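Local coordinates for protein DsrH (Allochromatium vinosum, PDB 2HY5) that forms part of the DsrEFH complex, a hexameric assembly probably involved in the transfer of sulfur during bacterial sulfur oxidation, at residues E26-L31 against G55-Y60. Numbering follows the deposited sequence.
Sequences EGASVL and GKLKLY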
# COMPACT_ATOMS: atom_id res chain seq x y z
N GLU C 26 -28.63 7.04 4.38
CA GLU C 26 -29.63 7.37 3.37
C GLU C 26 -29.37 8.74 2.75
O GLU C 26 -29.24 9.73 3.46
CB GLU C 26 -31.02 7.36 4.00
CG GLU C 26 -32.13 7.92 3.12
CD GLU C 26 -32.59 6.95 2.05
OE1 GLU C 26 -33.06 5.85 2.41
OE2 GLU C 26 -32.48 7.28 0.85
N GLY C 27 -29.30 8.79 1.42
CA GLY C 27 -29.09 10.05 0.74
C GLY C 27 -27.64 10.36 0.40
O GLY C 27 -27.37 11.27 -0.40
N ALA C 28 -26.71 9.63 0.99
CA ALA C 28 -25.30 9.86 0.74
C ALA C 28 -24.90 9.35 -0.64
O ALA C 28 -25.63 8.57 -1.26
CB ALA C 28 -24.46 9.17 1.81
N SER C 29 -23.75 9.80 -1.12
CA SER C 29 -23.26 9.37 -2.42
C SER C 29 -21.94 8.64 -2.24
O SER C 29 -21.18 8.92 -1.31
CB SER C 29 -23.06 10.58 -3.34
OG SER C 29 -24.30 11.20 -3.63
N VAL C 30 -21.69 7.69 -3.12
CA VAL C 30 -20.46 6.91 -3.08
C VAL C 30 -19.86 6.89 -4.48
O VAL C 30 -20.54 6.59 -5.46
CB VAL C 30 -20.72 5.46 -2.63
CG1 VAL C 30 -19.41 4.68 -2.61
CG2 VAL C 30 -21.36 5.43 -1.25
N LEU C 31 -18.58 7.24 -4.57
CA LEU C 31 -17.89 7.24 -5.85
C LEU C 31 -16.79 6.20 -5.83
O LEU C 31 -15.93 6.19 -4.94
CB LEU C 31 -17.26 8.60 -6.16
CG LEU C 31 -16.37 8.56 -7.41
CD1 LEU C 31 -17.22 8.37 -8.66
CD2 LEU C 31 -15.57 9.84 -7.52
N GLY C 55 -30.32 0.89 -2.94
CA GLY C 55 -31.61 1.14 -2.33
C GLY C 55 -31.66 2.38 -1.46
O GLY C 55 -32.73 2.95 -1.26
N LYS C 56 -30.52 2.80 -0.92
CA LYS C 56 -30.52 3.99 -0.07
C LYS C 56 -29.43 5.00 -0.41
O LYS C 56 -29.47 6.14 0.07
CB LYS C 56 -30.42 3.59 1.41
CG LYS C 56 -29.02 3.25 1.92
CD LYS C 56 -28.43 2.01 1.27
CE LYS C 56 -27.43 1.34 2.20
NZ LYS C 56 -26.42 2.28 2.76
N LEU C 57 -28.47 4.60 -1.23
CA LEU C 57 -27.37 5.48 -1.61
C LEU C 57 -27.34 5.72 -3.11
O LEU C 57 -27.89 4.95 -3.88
CB LEU C 57 -26.03 4.85 -1.22
CG LEU C 57 -25.81 4.37 0.22
CD1 LEU C 57 -24.48 3.63 0.29
CD2 LEU C 57 -25.84 5.55 1.18
N LYS C 58 -26.68 6.81 -3.51
CA LYS C 58 -26.51 7.14 -4.92
C LYS C 58 -25.08 6.68 -5.22
O LYS C 58 -24.13 7.19 -4.63
CB LYS C 58 -26.62 8.64 -5.16
CG LYS C 58 -27.94 9.25 -4.73
CD LYS C 58 -27.94 10.76 -4.97
CE LYS C 58 -29.27 11.39 -4.57
NZ LYS C 58 -29.31 12.84 -4.89
N LEU C 59 -24.93 5.72 -6.13
CA LEU C 59 -23.60 5.20 -6.46
C LEU C 59 -23.11 5.72 -7.81
O LEU C 59 -23.88 5.80 -8.77
CB LEU C 59 -23.62 3.67 -6.49
CG LEU C 59 -24.14 2.92 -5.26
CD1 LEU C 59 -23.98 1.42 -5.49
CD2 LEU C 59 -23.38 3.36 -4.01
N TYR C 60 -21.83 6.06 -7.86
CA TYR C 60 -21.20 6.56 -9.07
C TYR C 60 -19.89 5.82 -9.29
O TYR C 60 -19.28 5.35 -8.34
CB TYR C 60 -20.88 8.05 -8.94
CG TYR C 60 -22.07 8.92 -8.65
CD1 TYR C 60 -22.60 9.00 -7.36
CD2 TYR C 60 -22.70 9.64 -9.66
CE1 TYR C 60 -23.72 9.79 -7.09
CE2 TYR C 60 -23.82 10.42 -9.40
CZ TYR C 60 -24.32 10.49 -8.12
OH TYR C 60 -25.44 11.25 -7.87
O HOH W 1 -25.53 12.63 -5.76
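Strands 29-31 and 58-60 run parallel at 15° with their axes 4.7 Å apart, and the two segments are joined by four backbone hydrogen bonds, the first of them between the loops that lead into the strands: G27 N to K56 O, K58 N to A28 O, V30 N to K58 O and Y60 N to V30 O. V30 thus uses both its N-H and its carbonyl toward the neighbouring strand, while S29 and L31 turn theirs to strand 3-7 on the other side. The shortest of the four, 2.8 Å from Y60 N to V30 O, like the other three meets the carbonyl oxygen almost head-on, and the same oxygen lies in the plane of the Y60 ring, at its edge. On the face carrying V30 and L59, which A28 and L57 extend into the preceding loops, the side chains meet through apolar groups. V30 CB rests 3.7 Å from L59 CD2, the two side chains running alongside each other in one direction; V30 CG2, set beside its own backbone N, reaches back obliquely to L57 CD1, whose sister methyl CD2 meets A28 CB at 3.9 Å. The pair illustrates the right-handed beta-alpha-beta crossover of a parallel alpha/beta sheet: helix 47-53 lies in the connection between the two strands, which are interior members of the five-stranded sheet. The opposite face, with S29, L31, K58 and Y60, mixes polar and apolar groups. The L31 and Y60 side chains stand roughly perpendicular, L31 CD1 meeting Y60 CB at 3.7 Å. With CG anti to the carbonyl carbon (chi1 -58°), the Y60 ring runs back along the strands, bringing CE1 near S29. A water spans the two hydroxyls, 2.8 Å from S29 OG and 2.5 Å from Y60 OH. At the loop end, exposed E26 has CG anti to its backbone N and a chain bent at chi2 (78°), bringing its carboxylate alongside K56, OE1 3.6 Å from K56 CB.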